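Local coordinates for protein alpha-1,3-glucanase (Streptomyces thermodiastaticus, PDB 7C7D) that probably hydrolyses alpha-1,3-glucan as a thermostable glycoside hydrolase of family GH87, at residues Arg475-Arg486 and Val505-Asn516; Ala380-Asp388 and Gln437-Pro445. All coordinates share one frame; numbering follows the deposited sequence.

Contact 1: residues Arg475-Arg486 and Val505-Asn516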
loop_
_atom_site.group_PDB
_atom_site.type_symbol
_atom_site.label_atom_id
_atom_site.label_comp_id
_atom_site.label_asym_id
_atom_site.label_seq_id
_atom_site.Cartn_x
_atom_site.Cartn_y
_atom_site.Cartn_z
ATOM N N ARG A 475 -0.013 5.502 -15.278
ATOM C CA ARG A 475 -0.372 4.991 -16.590
ATOM C C ARG A 475 -1.875 4.856 -16.765
ATOM O O ARG A 475 -2.612 4.554 -15.821
ATOM C CB ARG A 475 0.342 3.682 -16.948
ATOM C CG ARG A 475 -0.239 2.422 -16.359
ATOM C CD ARG A 475 0.495 1.204 -16.945
ATOM N NE ARG A 475 -0.148 -0.043 -16.550
ATOM C CZ ARG A 475 0.057 -0.643 -15.384
ATOM N NH1 ARG A 475 0.917 -0.141 -14.503
ATOM N NH2 ARG A 475 -0.599 -1.762 -15.102
ATOM N N VAL A 476 -2.307 5.108 -18.000
ATOM C CA VAL A 476 -3.636 4.762 -18.486
ATOM C C VAL A 476 -3.436 3.663 -19.515
ATOM O O VAL A 476 -2.676 3.837 -20.478
ATOM C CB VAL A 476 -4.372 5.971 -19.086
ATOM C CG1 VAL A 476 -5.767 5.560 -19.548
ATOM C CG2 VAL A 476 -4.449 7.105 -18.071
ATOM N N ASP A 477 -4.103 2.525 -19.306
ATOM C CA ASP A 477 -3.756 1.275 -19.979
ATOM C C ASP A 477 -5.015 0.657 -20.583
ATOM O O ASP A 477 -5.830 0.060 -19.875
ATOM C CB ASP A 477 -3.107 0.352 -18.956
ATOM C CG ASP A 477 -2.428 -0.856 -19.572
ATOM O OD1 ASP A 477 -2.718 -1.202 -20.740
ATOM O OD2 ASP A 477 -1.603 -1.479 -18.853
ATOM N N SER A 478 -5.170 0.782 -21.902
ATOM C CA SER A 478 -6.325 0.234 -22.615
ATOM C C SER A 478 -6.101 -1.244 -22.963
ATOM O O SER A 478 -6.183 -1.670 -24.118
ATOM C CB SER A 478 -6.554 1.054 -23.875
ATOM O OG SER A 478 -5.358 1.074 -24.637
ATOM N N TYR A 479 -5.836 -2.044 -21.925
ATOM C CA TYR A 479 -5.239 -3.362 -22.135
ATOM C C TYR A 479 -6.157 -4.286 -22.936
ATOM O O TYR A 479 -5.772 -4.797 -23.994
ATOM C CB TYR A 479 -4.856 -3.964 -20.783
ATOM C CG TYR A 479 -3.956 -5.179 -20.864
ATOM C CD1 TYR A 479 -4.428 -6.394 -21.356
ATOM C CD2 TYR A 479 -2.638 -5.120 -20.427
ATOM C CE1 TYR A 479 -3.613 -7.502 -21.428
ATOM C CE2 TYR A 479 -1.814 -6.235 -20.490
ATOM C CZ TYR A 479 -2.311 -7.421 -20.996
ATOM O OH TYR A 479 -1.517 -8.545 -21.073
ATOM N N ASP A 480 -7.368 -4.534 -22.443
ATOM C CA ASP A 480 -8.291 -5.422 -23.142
ATOM C C ASP A 480 -9.417 -4.695 -23.862
ATOM O O ASP A 480 -10.184 -5.342 -24.588
ATOM C CB ASP A 480 -8.860 -6.483 -22.187
ATOM C CG ASP A 480 -7.824 -7.529 -21.811
ATOM O OD1 ASP A 480 -7.330 -8.231 -22.723
ATOM O OD2 ASP A 480 -7.489 -7.630 -20.611
ATOM N N SER A 481 -9.528 -3.378 -23.701
ATOM C CA SER A 481 -10.539 -2.603 -24.405
ATOM C C SER A 481 -10.161 -1.129 -24.336
ATOM O O SER A 481 -9.389 -0.705 -23.474
ATOM C CB SER A 481 -11.945 -2.839 -23.837
ATOM O OG SER A 481 -12.049 -2.376 -22.501
ATOM N N ALA A 482 -10.711 -0.359 -25.270
ATOM C CA ALA A 482 -10.443 1.068 -25.358
ATOM C C ALA A 482 -11.016 1.807 -24.151
ATOM O O ALA A 482 -11.959 1.357 -23.494
ATOM C CB ALA A 482 -11.067 1.627 -26.633
ATOM N N ILE A 483 -10.430 2.967 -23.863
ATOM C CA ILE A 483 -10.890 3.800 -22.754
ATOM C C ILE A 483 -12.196 4.475 -23.166
ATOM O O ILE A 483 -12.195 5.412 -23.971
ATOM C CB ILE A 483 -9.837 4.837 -22.351
ATOM C CG1 ILE A 483 -8.466 4.178 -22.114
ATOM C CG2 ILE A 483 -10.310 5.628 -21.143
ATOM C CD1 ILE A 483 -8.400 3.186 -20.968
ATOM N N GLU A 484 -13.316 4.001 -22.615
ATOM C CA GLU A 484 -14.618 4.582 -22.913
ATOM C C GLU A 484 -15.120 5.499 -21.810
ATOM O O GLU A 484 -16.160 6.150 -21.984
ATOM C CB GLU A 484 -15.651 3.484 -23.206
ATOM C CG GLU A 484 -15.196 2.459 -24.239
ATOM C CD GLU A 484 -15.062 3.020 -25.646
ATOM O OE1 GLU A 484 -15.391 4.204 -25.872
ATOM O OE2 GLU A 484 -14.615 2.264 -26.537
ATOM N N ALA A 485 -14.409 5.563 -20.692
ATOM C CA ALA A 485 -14.646 6.569 -19.676
ATOM C C ALA A 485 -13.896 7.844 -20.039
ATOM O O ALA A 485 -12.998 7.850 -20.882
ATOM C CB ALA A 485 -14.145 6.065 -18.321
ATOM N N ARG A 486 -14.289 8.936 -19.399
ATOM C CA ARG A 486 -13.454 10.128 -19.347
ATOM C C ARG A 486 -12.470 9.966 -18.197
ATOM O O ARG A 486 -12.857 9.565 -17.096
ATOM C CB ARG A 486 -14.360 11.334 -19.103
ATOM C CG ARG A 486 -13.683 12.661 -18.892
ATOM C CD ARG A 486 -14.734 13.657 -18.422
ATOM N NE ARG A 486 -14.200 14.999 -18.235
ATOM C CZ ARG A 486 -14.508 16.031 -19.009
ATOM N NH1 ARG A 486 -15.350 15.871 -20.022
ATOM N NH2 ARG A 486 -13.981 17.224 -18.770
ATOM N N VAL A 505 -0.765 3.528 -22.801
ATOM C CA VAL A 505 -0.337 2.269 -23.386
ATOM C C VAL A 505 -1.558 1.382 -23.568
ATOM O O VAL A 505 -2.553 1.508 -22.852
ATOM C CB VAL A 505 0.750 1.609 -22.500
ATOM C CG1 VAL A 505 0.188 1.214 -21.138
ATOM C CG2 VAL A 505 1.393 0.414 -23.191
ATOM N N SER A 506 -1.483 0.484 -24.541
ATOM C CA SER A 506 -2.409 -0.636 -24.646
ATOM C C SER A 506 -1.541 -1.859 -24.374
ATOM O O SER A 506 -0.898 -2.403 -25.275
ATOM C CB SER A 506 -3.070 -0.656 -26.009
ATOM O OG SER A 506 -4.172 -1.545 -26.030
ATOM N N GLY A 507 -1.503 -2.265 -23.106
ATOM C CA GLY A 507 -0.420 -3.086 -22.588
ATOM C C GLY A 507 -0.378 -4.515 -23.094
ATOM O O GLY A 507 0.646 -5.183 -22.903
ATOM N N GLY A 508 -1.453 -5.010 -23.702
ATOM C CA GLY A 508 -1.432 -6.340 -24.264
ATOM C C GLY A 508 -1.041 -6.394 -25.717
ATOM O O GLY A 508 -1.062 -7.472 -26.318
ATOM N N GLY A 509 -0.677 -5.257 -26.309
ATOM C CA GLY A 509 -0.368 -5.235 -27.722
ATOM C C GLY A 509 -1.573 -5.285 -28.631
ATOM O O GLY A 509 -1.408 -5.488 -29.837
ATOM N N GLN A 510 -2.774 -5.078 -28.099
ATOM C CA GLN A 510 -3.996 -5.193 -28.885
ATOM C C GLN A 510 -4.378 -3.905 -29.607
ATOM O O GLN A 510 -5.286 -3.930 -30.446
ATOM C CB GLN A 510 -5.152 -5.669 -27.998
ATOM C CG GLN A 510 -4.865 -6.985 -27.264
ATOM C CD GLN A 510 -5.888 -7.300 -26.179
ATOM O OE1 GLN A 510 -7.033 -6.857 -26.243
ATOM N NE2 GLN A 510 -5.472 -8.065 -25.173
ATOM N N GLY A 511 -3.719 -2.788 -29.310
ATOM C CA GLY A 511 -3.958 -1.565 -30.056
ATOM C C GLY A 511 -5.271 -0.868 -29.778
ATOM O O GLY A 511 -5.782 -0.168 -30.656
ATOM N N HIS A 512 -5.826 -1.016 -28.577
ATOM C CA HIS A 512 -7.035 -0.284 -28.230
ATOM C C HIS A 512 -6.690 1.160 -27.888
ATOM O O HIS A 512 -5.642 1.449 -27.297
ATOM C CB HIS A 512 -7.720 -0.924 -27.024
ATOM C CG HIS A 512 -8.037 -2.373 -27.210
ATOM N ND1 HIS A 512 -8.920 -2.826 -28.167
ATOM C CD2 HIS A 512 -7.586 -3.472 -26.561
ATOM C CE1 HIS A 512 -8.997 -4.143 -28.101
ATOM N NE2 HIS A 512 -8.200 -4.560 -27.135
ATOM N N ALA A 513 -7.596 2.074 -28.228
ATOM C CA ALA A 513 -7.314 3.495 -28.065
ATOM C C ALA A 513 -7.296 3.914 -26.597
ATOM O O ALA A 513 -8.160 3.526 -25.801
ATOM C CB ALA A 513 -8.355 4.329 -28.807
ATOM N N VAL A 514 -6.299 4.722 -26.248
ATOM C CA VAL A 514 -6.344 5.547 -25.051
ATOM C C VAL A 514 -6.860 6.902 -25.516
ATOM O O VAL A 514 -6.207 7.588 -26.308
ATOM C CB VAL A 514 -4.967 5.664 -24.385
ATOM C CG1 VAL A 514 -5.007 6.726 -23.291
ATOM C CG2 VAL A 514 -4.542 4.323 -23.812
ATOM N N LYS A 515 -8.047 7.270 -25.047
ATOM C CA LYS A 515 -8.721 8.478 -25.500
ATOM C C LYS A 515 -9.541 9.005 -24.335
ATOM O O LYS A 515 -9.666 8.349 -23.298
ATOM C CB LYS A 515 -9.621 8.172 -26.701
ATOM C CG LYS A 515 -10.545 6.983 -26.469
ATOM C CD LYS A 515 -11.549 6.815 -27.599
ATOM C CE LYS A 515 -12.477 5.637 -27.329
ATOM N NZ LYS A 515 -13.664 5.643 -28.227
ATOM N N ASN A 516 -10.098 10.206 -24.510
ATOM C CA ASN A 516 -10.900 10.855 -23.470
ATOM C C ASN A 516 -10.073 11.165 -22.231
ATOM O O ASN A 516 -10.609 11.266 -21.124
ATOM C CB ASN A 516 -12.154 10.059 -23.092
ATOM C CG ASN A 516 -12.947 9.614 -24.300
ATOM O OD1 ASN A 516 -13.237 10.412 -25.189
ATOM N ND2 ASN A 516 -13.312 8.336 -24.336
HETATM O O HOH W 1 -3.572 -4.165 -25.397
HETATM O O HOH W 2 -8.986 -9.086 -24.757
HETATM O O HOH W 3 -14.306 2.938 -28.903
#
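S478 and H512 meet just beyond two neighbouring parallel strands. S478 OG donates to H512 O at 2.7 Å from above the carbonyl plane, its chi1 of 55° setting OG between the backbone N and the carbonyl carbon. S506 OG in turn donates to S478 O over 2.8 Å. D477 pairs with V505 in parallel, V505 N bonding to V476 O and S478 N to V505 O, while D477 OD1 takes G507 N. The Y479 ring lies on the S506-G509 turn, with G508 CA 3.7 Å from the ring centroid in a CH-pi contact; the absence of side chains at G507 and G508 allows this close approach. S481 CA covers one face of the H512 imidazole in the same way. Further out, Q510 NE2 reaches D480 OD1 at 3.1 Å, approaching from above the carboxylate plane. I483 N bonds to A513 O at 3.0 Å, and beyond it the extended K515 chain runs past I483 O to a weak salt bridge between NZ and E484 OE1; a water also joins NZ to E484 OE2.

Around this shell, H512 NE2 donates to Q510 OE1 at 2.7 Å, close to the ring plane, which fixes the turn of both ring and amide. A second water donates to Y479 O and S506 OG and accepts from Q510 N. D477 OD2 is salt-bridged to R475, itself anchored on S430 and N405; D480 OD2 is occupied by K438 N.

Polar bonds thus do much of the joining of two successive turns of a parallel beta-helix, although K515 N is buried with no partner in the model.

Contact 2: residues Ala380-Asp388 and Gln437-Pro445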
loop_
_atom_site.group_PDB
_atom_site.type_symbol
_atom_site.label_atom_id
_atom_site.label_comp_id
_atom_site.label_asym_id
_atom_site.label_seq_id
_atom_site.Cartn_x
_atom_site.Cartn_y
_atom_site.Cartn_z
ATOM N N ALA A 380 -6.330 -1.758 -4.636
ATOM C CA ALA A 380 -6.823 -2.102 -5.957
ATOM C C ALA A 380 -8.341 -2.112 -5.982
ATOM O O ALA A 380 -9.001 -2.389 -4.975
ATOM C CB ALA A 380 -6.312 -3.477 -6.417
ATOM N N MET A 381 -8.884 -1.812 -7.157
ATOM C CA MET A 381 -10.281 -2.055 -7.483
ATOM C C MET A 381 -10.298 -2.935 -8.719
ATOM O O MET A 381 -9.707 -2.589 -9.744
ATOM C CB MET A 381 -11.002 -0.741 -7.777
ATOM C CG MET A 381 -11.015 0.223 -6.619
ATOM S SD MET A 381 -12.182 1.560 -6.931
ATOM C CE MET A 381 -11.607 2.792 -5.769
ATOM N N TRP A 382 -10.948 -4.083 -8.626
ATOM C CA TRP A 382 -11.010 -5.012 -9.745
ATOM C C TRP A 382 -12.478 -5.316 -9.988
ATOM O O TRP A 382 -13.099 -6.051 -9.218
ATOM C CB TRP A 382 -10.220 -6.277 -9.428
ATOM C CG TRP A 382 -10.161 -7.267 -10.546
ATOM C CD1 TRP A 382 -10.348 -7.027 -11.876
ATOM C CD2 TRP A 382 -9.896 -8.667 -10.420
ATOM N NE1 TRP A 382 -10.219 -8.202 -12.589
ATOM C CE2 TRP A 382 -9.938 -9.221 -11.716
ATOM C CE3 TRP A 382 -9.625 -9.505 -9.335
ATOM C CZ2 TRP A 382 -9.720 -10.579 -11.952
ATOM C CZ3 TRP A 382 -9.408 -10.851 -9.571
ATOM C CH2 TRP A 382 -9.457 -11.375 -10.869
ATOM N N SER A 383 -13.035 -4.737 -11.050
ATOM C CA SER A 383 -14.482 -4.776 -11.275
ATOM C C SER A 383 -14.900 -6.050 -12.010
ATOM O O SER A 383 -15.393 -6.035 -13.139
ATOM C CB SER A 383 -14.942 -3.514 -11.987
ATOM O OG SER A 383 -15.039 -2.448 -11.055
ATOM N N LEU A 384 -14.703 -7.167 -11.321
ATOM C CA LEU A 384 -15.277 -8.440 -11.725
ATOM C C LEU A 384 -16.693 -8.553 -11.177
ATOM O O LEU A 384 -17.010 -8.004 -10.118
ATOM C CB LEU A 384 -14.464 -9.577 -11.115
ATOM C CG LEU A 384 -13.247 -10.156 -11.830
ATOM C CD1 LEU A 384 -12.995 -11.555 -11.292
ATOM C CD2 LEU A 384 -13.435 -10.187 -13.336
ATOM N N TYR A 385 -17.540 -9.280 -11.907
ATOM C CA TYR A 385 -18.912 -9.608 -11.504
ATOM C C TYR A 385 -19.865 -8.424 -11.621
ATOM O O TYR A 385 -20.910 -8.522 -12.273
ATOM C CB TYR A 385 -18.991 -10.213 -10.091
ATOM C CG TYR A 385 -17.889 -11.191 -9.745
ATOM C CD1 TYR A 385 -17.746 -12.382 -10.440
ATOM C CD2 TYR A 385 -16.997 -10.922 -8.715
ATOM C CE1 TYR A 385 -16.740 -13.280 -10.120
ATOM C CE2 TYR A 385 -15.988 -11.808 -8.390
ATOM C CZ TYR A 385 -15.864 -12.987 -9.096
ATOM O OH TYR A 385 -14.861 -13.873 -8.773
ATOM N N ALA A 386 -19.528 -7.314 -10.974
ATOM C CA ALA A 386 -20.335 -6.106 -11.006
ATOM C C ALA A 386 -19.383 -4.938 -10.832
ATOM O O ALA A 386 -18.381 -5.065 -10.121
ATOM C CB ALA A 386 -21.370 -6.091 -9.872
ATOM N N PRO A 387 -19.653 -3.801 -11.463
ATOM C CA PRO A 387 -18.704 -2.686 -11.379
ATOM C C PRO A 387 -18.615 -2.115 -9.971
ATOM O O PRO A 387 -19.626 -1.892 -9.304
ATOM C CB PRO A 387 -19.279 -1.655 -12.359
ATOM C CG PRO A 387 -20.735 -2.003 -12.461
ATOM C CD PRO A 387 -20.801 -3.497 -12.337
ATOM N N ASP A 388 -17.390 -1.869 -9.519
ATOM C CA ASP A 388 -17.222 -0.950 -8.406
ATOM C C ASP A 388 -17.687 0.416 -8.894
ATOM O O ASP A 388 -17.313 0.852 -9.986
ATOM C CB ASP A 388 -15.754 -0.866 -8.009
ATOM C CG ASP A 388 -15.202 -2.168 -7.431
ATOM O OD1 ASP A 388 -15.966 -3.051 -6.990
ATOM O OD2 ASP A 388 -13.960 -2.290 -7.415
ATOM N N GLN A 437 -7.306 -3.798 -18.109
ATOM C CA GLN A 437 -6.814 -5.174 -18.067
ATOM C C GLN A 437 -7.799 -6.016 -17.264
ATOM O O GLN A 437 -8.047 -5.739 -16.086
ATOM C CB GLN A 437 -5.424 -5.212 -17.434
ATOM C CG GLN A 437 -4.759 -6.585 -17.501
ATOM C CD GLN A 437 -3.284 -6.558 -17.134
ATOM O OE1 GLN A 437 -2.763 -5.547 -16.669
ATOM N NE2 GLN A 437 -2.607 -7.689 -17.325
ATOM N N LYS A 438 -8.365 -7.040 -17.896
ATOM C CA LYS A 438 -9.499 -7.719 -17.274
ATOM C C LYS A 438 -9.107 -8.858 -16.337
ATOM O O LYS A 438 -9.771 -9.062 -15.313
ATOM C CB LYS A 438 -10.487 -8.207 -18.336
ATOM C CG LYS A 438 -9.978 -9.304 -19.233
ATOM C CD LYS A 438 -11.023 -9.628 -20.281
ATOM C CE LYS A 438 -10.542 -10.694 -21.238
ATOM N NZ LYS A 438 -11.600 -11.020 -22.227
ATOM N N PHE A 439 -8.055 -9.609 -16.673
ATOM C CA PHE A 439 -7.621 -10.797 -15.931
ATOM C C PHE A 439 -8.590 -11.981 -15.995
ATOM O O PHE A 439 -8.149 -13.131 -16.097
ATOM C CB PHE A 439 -7.270 -10.488 -14.471
ATOM C CG PHE A 439 -6.227 -9.423 -14.303
ATOM C CD1 PHE A 439 -4.881 -9.710 -14.471
ATOM C CD2 PHE A 439 -6.593 -8.136 -13.957
ATOM C CE1 PHE A 439 -3.920 -8.721 -14.306
ATOM C CE2 PHE A 439 -5.640 -7.150 -13.787
ATOM C CZ PHE A 439 -4.303 -7.443 -13.963
ATOM N N ALA A 440 -9.896 -11.725 -15.907
ATOM C CA ALA A 440 -10.910 -12.777 -15.919
ATOM C C ALA A 440 -12.244 -12.156 -16.321
ATOM O O ALA A 440 -12.344 -10.947 -16.535
ATOM C CB ALA A 440 -11.002 -13.465 -14.554
ATOM N N GLU A 441 -13.275 -12.991 -16.410
ATOM C CA GLU A 441 -14.613 -12.538 -16.757
ATOM C C GLU A 441 -15.600 -12.999 -15.693
ATOM O O GLU A 441 -15.356 -14.002 -15.015
ATOM C CB GLU A 441 -15.038 -13.101 -18.124
ATOM C CG GLU A 441 -14.234 -12.563 -19.309
ATOM C CD GLU A 441 -14.638 -11.158 -19.738
ATOM O OE1 GLU A 441 -15.519 -10.548 -19.093
ATOM O OE2 GLU A 441 -14.076 -10.662 -20.739
ATOM N N PRO A 442 -16.738 -12.295 -15.529
ATOM C CA PRO A 442 -17.171 -11.109 -16.274
ATOM C C PRO A 442 -16.558 -9.832 -15.720
ATOM O O PRO A 442 -16.695 -9.525 -14.536
ATOM C CB PRO A 442 -18.685 -11.108 -16.068
ATOM C CG PRO A 442 -18.869 -11.725 -14.731
ATOM C CD PRO A 442 -17.781 -12.761 -14.594
ATOM N N PHE A 443 -15.884 -9.096 -16.593
ATOM C CA PHE A 443 -15.199 -7.864 -16.240
ATOM C C PHE A 443 -15.996 -6.669 -16.741
ATOM O O PHE A 443 -16.643 -6.724 -17.789
ATOM C CB PHE A 443 -13.812 -7.862 -16.877
ATOM C CG PHE A 443 -13.017 -6.612 -16.622
ATOM C CD1 PHE A 443 -12.526 -6.326 -15.352
ATOM C CD2 PHE A 443 -12.740 -5.727 -17.656
ATOM C CE1 PHE A 443 -11.784 -5.175 -15.116
ATOM C CE2 PHE A 443 -11.988 -4.582 -17.428
ATOM C CZ PHE A 443 -11.512 -4.306 -16.159
ATOM N N HIS A 444 -15.948 -5.584 -15.977
ATOM C CA HIS A 444 -16.661 -4.356 -16.333
ATOM C C HIS A 444 -15.662 -3.241 -16.587
ATOM O O HIS A 444 -15.094 -2.685 -15.633
ATOM C CB HIS A 444 -17.635 -3.986 -15.224
ATOM C CG HIS A 444 -18.722 -4.997 -15.069
ATOM N ND1 HIS A 444 -19.948 -4.869 -15.685
ATOM C CD2 HIS A 444 -18.742 -6.193 -14.433
ATOM C CE1 HIS A 444 -20.688 -5.928 -15.408
ATOM N NE2 HIS A 444 -19.981 -6.747 -14.650
ATOM N N PRO A 445 -15.411 -2.887 -17.845
ATOM C CA PRO A 445 -14.382 -1.884 -18.149
ATOM C C PRO A 445 -14.732 -0.507 -17.603
ATOM O O PRO A 445 -15.858 -0.225 -17.192
ATOM C CB PRO A 445 -14.335 -1.872 -19.679
ATOM C CG PRO A 445 -14.932 -3.170 -20.100
ATOM C CD PRO A 445 -15.959 -3.512 -19.062
#
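W382 reaches K438 with its indole: NE1 donates to K438 O at 2.9 Å, with the oxygen at the ring edge, close to its plane. Two backbone bonds follow, H444 N to S383 O at 2.9 Å and Y385 N to P442 O at 2.8 Å, and they enclose the single bridge between L384 and F443. H444 NE2 adds a weak bond to Y385 O. On the loop side, E441 braces the backbone and a side chain together, OE1 taking F443 N and OE2 the K438 ammonium.

Among the aromatic contacts, F439 turns its edge to the face of the W382 five-membered ring in a T-shaped pair, centroids 5.6 Å apart and planes at 86°. P387 CD sits over the centre of the H444 ring, 3.7 Å from its centroid, a CH-pi contact.

Apolar packing fills in the rest. The indole swings out toward the loop because CG is anti to the backbone N (chi1 -177°), bringing CZ2 to 3.5 Å from F439 CB and CD1 to 4.0 Å from F443 CE1. L384 CD2 touches both A440 CB and F443 CB. An alanine in place of W382 would remove the indole, and would probably leave K438 O without this donor and the F439 ring without the face it meets.

Strand 379-382 ends at W382, and in the parallel sheet it pairs with strands 355-357 and 407-410. The loop after strand 432-435 therefore reaches back past strand 407-410, where F439 and F443 also touch Y410.

Following the chain from the N terminus, 380-388 takes in the end of strand 379-382 and the turn after it, and 48 residues later the loop 437-445 returns to it, so contact 2 closes first. Segment 475-486 begins within strand 474-477, and after 18 more residues 505-516 closes contact 1. The two loops run in series, neither nested nor crossed; their centres lie about 15 Å apart, and both reach the same parallel sheet of the beta-helix. They do touch: Y479 of contact 1 packs on Q437 of contact 2, and S481 on P445. Loops projecting from strands 379-382, 432-435, 474-477 and 502-505 are thereby tied together along one flank.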